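Local coordinates for alpha-Amylase (Thermotoga maritima, PDB 2B5D), which belongs to glycoside hydrolase family 57 and combines a mixed alpha/beta domain with a largely helical C-terminal region, at residues 428-433 with 486-491; 417-422 with 476-481; 150-153 with 157-160. All blocks are in the same frame, centred on the assembly; numbering follows the deposited sequence.

Contact 1: 428-433 with 486-491; sequences ERMIDL and KRFLNL
Met-430 points its sulfur at the rim of the Phe-488 ring. SD lies 4.0 Å from CE1 of Phe-488 and is 80° off the normal at the ring centroid, so it sits near the ring plane and over neither face. Phe-488 has CG anti to its backbone N (chi1 174°), which sends the ring straight across toward the facing helix. The Met-430 chain bends after CG, and the bend carries SD to the ring edge. Beside this pair, Arg-429 and Leu-489 cross at about a right angle. NH1 of Arg-429 comes within 3.2 Å of CD2 of Leu-489, a close approach of a guanidinium nitrogen to a methyl. The arginine is bent at chi2 and chi3, and its charged group also makes a cation-pi contact with Tyr-492. The backbones stay well apart, with 9.6 Å between CA of Met-430 and CA of Phe-488, and the side chains span the gap. Met-452 of helix 443-458 packs on Phe-488 too, and Phe-520 and Met-523 touch Met-430. The arrangement is a Met-aromatic contact between helices 418-436 and 473-496, part of the helical C-terminal region of this family 57 protein.

Contact 2: 417-422 with 476-481; sequences DWIYRH and YAENRT
Ile-419 and Thr-481 bring the two backbones nearest, with 7.7 Å between their CA atoms, and the two segments run in the same general sense. This is helix-helix packing in the helical C-terminal region. It joins the first turn of helix 418-436 to helix 473-496. Ile-419 carries the contact and uses both of its branches. Its CG2 methyl lies 3.9 Å from CG2 of Thr-481. The other branch is extended (chi2 176°), so CD1 reaches back one turn, from Thr-481 to Glu-478. There CD1 is 4.0 Å from CG2 of Thr-481 and 3.8 Å from CG of Glu-478. The Ile-419 and Thr-481 side chains cross at about a right angle. Thr-481 turns its methyl to the isoleucine, while its OG1 makes a weak hydrogen bond back to the carbonyl O of Ala-477. Glu-478 lies at the margin. Its CG and OE2 both touch CD1, so the methyl lies against the side of the chain. Its OE1 has a weak hydrogen bond to Asn-416, just before the first segment. Trp-464 packs on Thr-481 as well. Trp-418 and His-422 pack on Ile-485 farther along helix 473-496, and Pro-280 of the second subunit packs on His-422. Within the first segment, ND1 of His-422 lies 3.3 Å above the Trp-418 ring, over its centre. ND1 also donates to the Trp-418 carbonyl O at 2.9 Å, with an N-H...O angle of 152°. The backbone N of His-422 reaches the same oxygen at 3.2 Å from the opposite face of the carbonyl plane.

Contact 3: 150-153 with 157-160; sequences PLYQ and EVVN
Tyr-152 has chi1 -60°, which puts CG beside its own backbone N, anti to the carbonyl carbon. The backbone holds CB toward Val-158 and Val-159. Val-159 has chi1 176°, and this places CG2 beside its backbone N, facing the loop. CG2 of Val-159 lies 3.8 Å from CB of Tyr-152. The same methyl is 3.2 Å from the carbonyl O of Tyr-152, a tight approach of a methyl to a backbone oxygen. Val-158 adds CG1, 4.0 Å from CB of Tyr-152 and oblique to the ring. The two valines thus meet the base of the tyrosine, while its ring leads away from helix 156-174. This loop follows strand 137-142, and the helix leads on to the parallel neighbour, strand 180-182. The unit is a beta-alpha-beta connection of the family 57 domain, with its loop folded back on the start of the helix. Leu-423 and Ile-427 of helix 418-436 pack on Tyr-152, and Leu-299 of the third subunit also touches it. The loop is tied within itself as well. NE2 of Gln-153 donates to the carbonyl O of Pro-150 at 2.9 Å. The bond is fairly straight (161°), and it lies in the carbonyl plane, on a lone pair.

Overall arrangement
From the N terminus, contact 3 comes first. It closes a span of three residues, where the loop after strand 137-142 meets the first turns of helix 156-174. Contacts 2 and 1 follow in the C-terminal part, and each closes a span of more than fifty residues that includes helix 443-458. Their segments alternate along the chain, so the two contacts cross. Both join helix 418-436 to helix 473-496, with centres about 15 Å apart. Leu-489 of contact 1 packs on His-422 of contact 2. The centre of contact 3 is about 17 Å from each of the others. Glu-157 meets Ile-431, and Leu-151 meets Tyr-420, so helix 418-436 packs against the alpha/beta part at 150-160 and helix 473-496.

Contact 1: 428-433 with 486-491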
loop_
_atom_site.group_PDB
_atom_site.type_symbol
_atom_site.label_atom_id
_atom_site.label_comp_id
_atom_site.label_asym_id
_atom_site.label_seq_id
_atom_site.Cartn_x
_atom_site.Cartn_y
_atom_site.Cartn_z
ATOM N N GLU A 428 7.941 -11.480 29.849
ATOM C CA GLU A 428 8.461 -12.702 30.447
ATOM C C GLU A 428 9.992 -12.717 30.441
ATOM O O GLU A 428 10.604 -13.020 31.469
ATOM C CB GLU A 428 7.897 -13.977 29.763
ATOM C CG GLU A 428 6.414 -14.244 30.092
ATOM C CD GLU A 428 6.011 -15.770 30.099
ATOM O OE1 GLU A 428 4.979 -16.122 30.746
ATOM O OE2 GLU A 428 6.713 -16.610 29.456
ATOM N N ARG A 429 10.610 -12.357 29.316
ATOM C CA ARG A 429 12.067 -12.320 29.244
ATOM C C ARG A 429 12.623 -11.197 30.071
ATOM O O ARG A 429 13.649 -11.351 30.700
ATOM C CB ARG A 429 12.587 -12.159 27.800
ATOM C CG ARG A 429 12.922 -13.458 27.113
ATOM C CD ARG A 429 12.020 -13.712 25.910
ATOM N NE ARG A 429 12.438 -12.969 24.713
ATOM C CZ ARG A 429 12.631 -13.521 23.507
ATOM N NH1 ARG A 429 13.003 -12.759 22.484
ATOM N NH2 ARG A 429 12.433 -14.828 23.313
ATOM N N MET A 430 11.979 -10.035 30.020
ATOM C CA MET A 430 12.463 -8.858 30.771
ATOM C C MET A 430 12.552 -9.118 32.285
ATOM O O MET A 430 13.429 -8.558 32.971
ATOM C CB MET A 430 11.552 -7.659 30.523
ATOM C CG MET A 430 12.047 -6.368 31.156
ATOM S SD MET A 430 13.513 -5.751 30.271
ATOM C CE MET A 430 14.554 -5.068 31.539
ATOM N N ILE A 431 11.635 -9.960 32.780
ATOM C CA ILE A 431 11.488 -10.226 34.200
ATOM C C ILE A 431 12.591 -11.183 34.624
ATOM O O ILE A 431 13.332 -10.877 35.553
ATOM C CB ILE A 431 10.079 -10.776 34.573
ATOM C CG1 ILE A 431 9.017 -9.670 34.499
ATOM C CG2 ILE A 431 10.074 -11.290 35.998
ATOM C CD1 ILE A 431 7.635 -10.194 34.221
ATOM N N ASP A 432 12.691 -12.325 33.929
ATOM C CA ASP A 432 13.847 -13.232 34.000
ATOM C C ASP A 432 15.171 -12.518 34.080
ATOM O O ASP A 432 15.906 -12.695 35.024
ATOM C CB ASP A 432 13.886 -14.137 32.790
ATOM C CG ASP A 432 12.810 -15.168 32.819
ATOM O OD1 ASP A 432 11.940 -15.076 33.694
ATOM O OD2 ASP A 432 12.808 -16.072 31.967
ATOM N N LEU A 433 15.485 -11.704 33.095
ATOM C CA LEU A 433 16.785 -11.081 33.086
ATOM C C LEU A 433 16.992 -10.056 34.193
ATOM O O LEU A 433 18.137 -9.794 34.628
ATOM C CB LEU A 433 17.037 -10.466 31.702
ATOM C CG LEU A 433 16.920 -11.357 30.435
ATOM C CD1 LEU A 433 17.145 -10.528 29.203
ATOM C CD2 LEU A 433 17.899 -12.496 30.458
ATOM N N LYS A 486 11.423 -4.906 17.718
ATOM C CA LYS A 486 12.646 -5.294 17.035
ATOM C C LYS A 486 13.887 -4.792 17.763
ATOM O O LYS A 486 14.839 -5.546 17.925
ATOM C CB LYS A 486 12.644 -4.782 15.580
ATOM C CG LYS A 486 13.922 -5.165 14.787
ATOM C CD LYS A 486 13.694 -6.391 13.842
ATOM C CE LYS A 486 14.823 -6.596 12.745
ATOM N NZ LYS A 486 16.113 -7.188 13.300
ATOM N N ARG A 487 13.877 -3.524 18.182
ATOM C CA ARG A 487 14.976 -2.997 18.952
ATOM C C ARG A 487 15.199 -3.811 20.244
ATOM O O ARG A 487 16.349 -4.125 20.615
ATOM C CB ARG A 487 14.736 -1.508 19.243
ATOM C CG ARG A 487 14.791 -0.648 17.998
ATOM C CD ARG A 487 14.778 0.844 18.295
ATOM N NE ARG A 487 14.962 1.612 17.045
ATOM C CZ ARG A 487 14.492 2.842 16.793
ATOM N NH1 ARG A 487 13.743 3.498 17.695
ATOM N NH2 ARG A 487 14.756 3.435 15.615
ATOM N N PHE A 488 14.102 -4.191 20.914
ATOM C CA PHE A 488 14.201 -4.982 22.135
ATOM C C PHE A 488 14.828 -6.347 21.848
ATOM O O PHE A 488 15.685 -6.819 22.617
ATOM C CB PHE A 488 12.819 -5.137 22.811
ATOM C CG PHE A 488 12.809 -6.059 24.020
ATOM C CD1 PHE A 488 12.740 -5.531 25.321
ATOM C CD2 PHE A 488 12.831 -7.432 23.857
ATOM C CE1 PHE A 488 12.720 -6.361 26.437
ATOM C CE2 PHE A 488 12.811 -8.281 24.962
ATOM C CZ PHE A 488 12.756 -7.740 26.267
ATOM N N LEU A 489 14.395 -6.997 20.768
ATOM C CA LEU A 489 14.908 -8.323 20.458
ATOM C C LEU A 489 16.396 -8.321 20.059
ATOM O O LEU A 489 17.140 -9.258 20.379
ATOM C CB LEU A 489 14.103 -8.959 19.349
ATOM C CG LEU A 489 12.624 -9.170 19.577
ATOM C CD1 LEU A 489 11.931 -9.456 18.234
ATOM C CD2 LEU A 489 12.380 -10.313 20.538
ATOM N N ASN A 490 16.810 -7.275 19.350
ATOM C CA ASN A 490 18.207 -7.063 19.058
ATOM C C ASN A 490 19.024 -7.001 20.314
ATOM O O ASN A 490 20.048 -7.661 20.408
ATOM C CB ASN A 490 18.440 -5.790 18.239
ATOM C CG ASN A 490 18.004 -5.943 16.801
ATOM O OD1 ASN A 490 17.792 -7.055 16.310
ATOM N ND2 ASN A 490 17.819 -4.818 16.129
ATOM N N LEU A 491 18.599 -6.205 21.285
ATOM C CA LEU A 491 19.378 -6.133 22.522
ATOM C C LEU A 491 19.346 -7.460 23.273
ATOM O O LEU A 491 20.335 -7.872 23.875
ATOM C CB LEU A 491 18.910 -5.000 23.409
ATOM C CG LEU A 491 18.933 -3.618 22.807
ATOM C CD1 LEU A 491 17.828 -2.790 23.467
ATOM C CD2 LEU A 491 20.281 -2.979 22.976
#

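Contact 2: 417-422 with 476-481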
loop_
_atom_site.group_PDB
_atom_site.type_symbol
_atom_site.label_atom_id
_atom_site.label_comp_id
_atom_site.label_asym_id
_atom_site.label_seq_id
_atom_site.Cartn_x
_atom_site.Cartn_y
_atom_site.Cartn_z
ATOM N N ASP A 417 -1.882 -10.093 16.270
ATOM C CA ASP A 417 -1.506 -10.830 17.480
ATOM C C ASP A 417 -0.113 -11.474 17.377
ATOM O O ASP A 417 0.295 -12.263 18.237
ATOM C CB ASP A 417 -2.568 -11.883 17.820
ATOM C CG ASP A 417 -2.901 -12.778 16.643
ATOM O OD1 ASP A 417 -1.985 -13.083 15.837
ATOM O OD2 ASP A 417 -4.088 -13.170 16.522
ATOM N N TRP A 418 0.592 -11.135 16.299
ATOM C CA TRP A 418 2.039 -11.272 16.238
ATOM C C TRP A 418 2.619 -10.285 17.281
ATOM O O TRP A 418 3.596 -10.580 17.979
ATOM C CB TRP A 418 2.541 -10.949 14.802
ATOM C CG TRP A 418 4.054 -10.966 14.626
ATOM C CD1 TRP A 418 4.813 -12.013 14.194
ATOM C CD2 TRP A 418 4.982 -9.887 14.904
ATOM N NE1 TRP A 418 6.150 -11.662 14.183
ATOM C CE2 TRP A 418 6.279 -10.367 14.615
ATOM C CE3 TRP A 418 4.840 -8.570 15.390
ATOM C CZ2 TRP A 418 7.432 -9.576 14.783
ATOM C CZ3 TRP A 418 6.000 -7.781 15.563
ATOM C CH2 TRP A 418 7.269 -8.288 15.251
ATOM N N ILE A 419 1.995 -9.111 17.363
ATOM C CA ILE A 419 2.374 -8.093 18.322
ATOM C C ILE A 419 2.190 -8.589 19.767
ATOM O O ILE A 419 3.045 -8.338 20.612
ATOM C CB ILE A 419 1.612 -6.774 18.078
ATOM C CG1 ILE A 419 2.230 -6.027 16.884
ATOM C CG2 ILE A 419 1.589 -5.885 19.348
ATOM C CD1 ILE A 419 1.498 -4.742 16.469
ATOM N N TYR A 420 1.086 -9.303 20.018
ATOM C CA TYR A 420 0.770 -9.798 21.341
ATOM C C TYR A 420 1.691 -10.894 21.848
ATOM O O TYR A 420 2.204 -10.769 22.954
ATOM C CB TYR A 420 -0.686 -10.212 21.458
ATOM C CG TYR A 420 -1.593 -9.032 21.534
ATOM C CD1 TYR A 420 -2.948 -9.135 21.188
ATOM C CD2 TYR A 420 -1.101 -7.795 21.915
ATOM C CE1 TYR A 420 -3.806 -8.018 21.252
ATOM C CE2 TYR A 420 -1.926 -6.673 21.964
ATOM C CZ TYR A 420 -3.279 -6.789 21.635
ATOM O OH TYR A 420 -4.085 -5.660 21.718
ATOM N N ARG A 421 1.933 -11.945 21.059
ATOM C CA ARG A 421 2.861 -12.972 21.524
ATOM C C ARG A 421 4.261 -12.417 21.662
ATOM O O ARG A 421 5.019 -12.882 22.508
ATOM C CB ARG A 421 2.827 -14.284 20.717
ATOM C CG ARG A 421 3.045 -14.125 19.227
ATOM C CD ARG A 421 3.903 -15.256 18.630
ATOM N NE ARG A 421 4.469 -14.801 17.356
ATOM C CZ ARG A 421 4.791 -15.586 16.330
ATOM N NH1 ARG A 421 5.292 -15.040 15.220
ATOM N NH2 ARG A 421 4.612 -16.906 16.399
ATOM N N HIS A 422 4.602 -11.406 20.880
ATOM C CA HIS A 422 5.880 -10.746 21.112
ATOM C C HIS A 422 5.919 -9.949 22.403
ATOM O O HIS A 422 6.947 -9.941 23.093
ATOM C CB HIS A 422 6.333 -9.894 19.918
ATOM C CG HIS A 422 7.077 -10.687 18.890
ATOM N ND1 HIS A 422 6.454 -11.258 17.799
ATOM C CD2 HIS A 422 8.374 -11.075 18.831
ATOM C CE1 HIS A 422 7.340 -11.955 17.106
ATOM N NE2 HIS A 422 8.515 -11.847 17.702
ATOM N N TYR A 476 1.741 4.424 10.862
ATOM C CA TYR A 476 2.879 4.905 11.663
ATOM C C TYR A 476 2.878 4.190 13.029
ATOM O O TYR A 476 3.942 4.000 13.634
ATOM C CB TYR A 476 2.858 6.435 11.848
ATOM C CG TYR A 476 3.903 6.960 12.832
ATOM C CD1 TYR A 476 5.234 7.165 12.439
ATOM C CD2 TYR A 476 3.564 7.234 14.163
ATOM C CE1 TYR A 476 6.204 7.640 13.351
ATOM C CE2 TYR A 476 4.524 7.716 15.082
ATOM C CZ TYR A 476 5.835 7.914 14.666
ATOM O OH TYR A 476 6.767 8.370 15.572
ATOM N N ALA A 477 1.681 3.771 13.460
ATOM C CA ALA A 477 1.429 3.197 14.783
ATOM C C ALA A 477 1.958 1.762 14.941
ATOM O O ALA A 477 2.770 1.487 15.831
ATOM C CB ALA A 477 -0.065 3.264 15.110
ATOM N N GLU A 478 1.497 0.847 14.086
ATOM C CA GLU A 478 1.939 -0.537 14.180
ATOM C C GLU A 478 3.373 -0.647 13.698
ATOM O O GLU A 478 4.103 -1.552 14.094
ATOM C CB GLU A 478 0.989 -1.487 13.449
ATOM C CG GLU A 478 -0.136 -1.982 14.366
ATOM C CD GLU A 478 -1.014 -3.073 13.731
ATOM O OE1 GLU A 478 -2.268 -2.885 13.670
ATOM O OE2 GLU A 478 -0.450 -4.117 13.299
ATOM N N ASN A 479 3.769 0.309 12.870
ATOM C CA ASN A 479 5.168 0.512 12.553
ATOM C C ASN A 479 5.991 0.909 13.789
ATOM O O ASN A 479 7.055 0.354 13.999
ATOM C CB ASN A 479 5.326 1.530 11.418
ATOM C CG ASN A 479 4.981 0.936 10.020
ATOM O OD1 ASN A 479 4.359 -0.141 9.898
ATOM N ND2 ASN A 479 5.382 1.659 8.961
ATOM N N ARG A 480 5.499 1.868 14.584
ATOM C CA ARG A 480 6.073 2.175 15.905
ATOM C C ARG A 480 6.238 0.958 16.797
ATOM O O ARG A 480 7.315 0.719 17.313
ATOM C CB ARG A 480 5.256 3.214 16.658
ATOM C CG ARG A 480 5.636 4.613 16.308
ATOM C CD ARG A 480 7.114 4.814 16.478
ATOM N NE ARG A 480 7.397 5.341 17.811
ATOM C CZ ARG A 480 8.564 5.874 18.187
ATOM N NH1 ARG A 480 9.593 5.944 17.322
ATOM N NH2 ARG A 480 8.705 6.325 19.439
ATOM N N THR A 481 5.170 0.194 16.962
ATOM C CA THR A 481 5.191 -0.916 17.892
ATOM C C THR A 481 6.275 -1.911 17.506
ATOM O O THR A 481 7.177 -2.157 18.288
ATOM C CB THR A 481 3.801 -1.585 18.046
ATOM O OG1 THR A 481 2.891 -0.632 18.612
ATOM C CG2 THR A 481 3.868 -2.793 19.004
#

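Contact 3: 150-153 with 157-160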
loop_
_atom_site.group_PDB
_atom_site.type_symbol
_atom_site.label_atom_id
_atom_site.label_comp_id
_atom_site.label_asym_id
_atom_site.label_seq_id
_atom_site.Cartn_x
_atom_site.Cartn_y
_atom_site.Cartn_z
ATOM N N PRO A 150 -5.246 -2.556 31.939
ATOM C CA PRO A 150 -6.040 -3.798 31.925
ATOM C C PRO A 150 -5.645 -4.803 30.844
ATOM O O PRO A 150 -5.967 -6.004 30.949
ATOM C CB PRO A 150 -7.494 -3.304 31.679
ATOM C CG PRO A 150 -7.483 -1.908 32.036
ATOM C CD PRO A 150 -6.103 -1.366 31.764
ATOM N N LEU A 151 -5.004 -4.342 29.781
ATOM C CA LEU A 151 -4.497 -5.300 28.829
ATOM C C LEU A 151 -3.375 -6.181 29.432
ATOM O O LEU A 151 -3.251 -7.347 29.093
ATOM C CB LEU A 151 -4.006 -4.576 27.563
ATOM C CG LEU A 151 -3.609 -5.497 26.394
ATOM C CD1 LEU A 151 -4.758 -6.457 25.960
ATOM C CD2 LEU A 151 -3.047 -4.642 25.228
ATOM N N TYR A 152 -2.598 -5.613 30.344
ATOM C CA TYR A 152 -1.441 -6.265 30.970
ATOM C C TYR A 152 -1.644 -6.817 32.406
ATOM O O TYR A 152 -0.663 -7.093 33.117
ATOM C CB TYR A 152 -0.302 -5.260 30.996
ATOM C CG TYR A 152 0.013 -4.845 29.586
ATOM C CD1 TYR A 152 0.639 -5.758 28.709
ATOM C CD2 TYR A 152 -0.360 -3.562 29.094
ATOM C CE1 TYR A 152 0.906 -5.425 27.418
ATOM C CE2 TYR A 152 -0.086 -3.212 27.751
ATOM C CZ TYR A 152 0.545 -4.154 26.931
ATOM O OH TYR A 152 0.861 -3.862 25.621
ATOM N N GLN A 153 -2.898 -6.989 32.820
ATOM C CA GLN A 153 -3.177 -7.312 34.226
ATOM C C GLN A 153 -2.592 -8.672 34.674
ATOM O O GLN A 153 -2.417 -8.918 35.869
ATOM C CB GLN A 153 -4.657 -7.252 34.532
ATOM C CG GLN A 153 -5.510 -8.242 33.831
ATOM C CD GLN A 153 -6.985 -7.911 34.022
ATOM O OE1 GLN A 153 -7.664 -8.510 34.849
ATOM N NE2 GLN A 153 -7.468 -6.921 33.287
ATOM N N GLU A 157 4.132 -7.350 37.185
ATOM C CA GLU A 157 5.451 -6.689 37.166
ATOM C C GLU A 157 5.479 -5.500 36.191
ATOM O O GLU A 157 6.050 -4.424 36.499
ATOM C CB GLU A 157 6.589 -7.682 36.795
ATOM C CG GLU A 157 6.742 -8.962 37.681
ATOM C CD GLU A 157 5.706 -10.010 37.348
ATOM O OE1 GLU A 157 5.853 -11.137 37.820
ATOM O OE2 GLU A 157 4.707 -9.726 36.621
ATOM N N VAL A 158 4.899 -5.675 34.999
ATOM C CA VAL A 158 4.961 -4.582 34.008
ATOM C C VAL A 158 3.978 -3.464 34.370
ATOM O O VAL A 158 4.289 -2.249 34.324
ATOM C CB VAL A 158 4.912 -5.119 32.479
ATOM C CG1 VAL A 158 3.503 -5.481 32.041
ATOM C CG2 VAL A 158 5.610 -4.102 31.506
ATOM N N VAL A 159 2.828 -3.883 34.852
ATOM C CA VAL A 159 1.852 -2.929 35.395
ATOM C C VAL A 159 2.414 -2.003 36.473
ATOM O O VAL A 159 2.302 -0.769 36.368
ATOM C CB VAL A 159 0.606 -3.643 35.875
ATOM C CG1 VAL A 159 -0.387 -2.638 36.545
ATOM C CG2 VAL A 159 -0.083 -4.394 34.706
ATOM N N ASN A 160 3.035 -2.594 37.513
ATOM C CA ASN A 160 3.500 -1.841 38.679
ATOM C C ASN A 160 4.720 -0.989 38.277
ATOM O O ASN A 160 4.905 0.147 38.746
ATOM C CB ASN A 160 3.745 -2.856 39.847
ATOM C CG ASN A 160 4.143 -2.186 41.200
ATOM O OD1 ASN A 160 3.900 -1.013 41.428
ATOM N ND2 ASN A 160 4.792 -2.953 42.074
#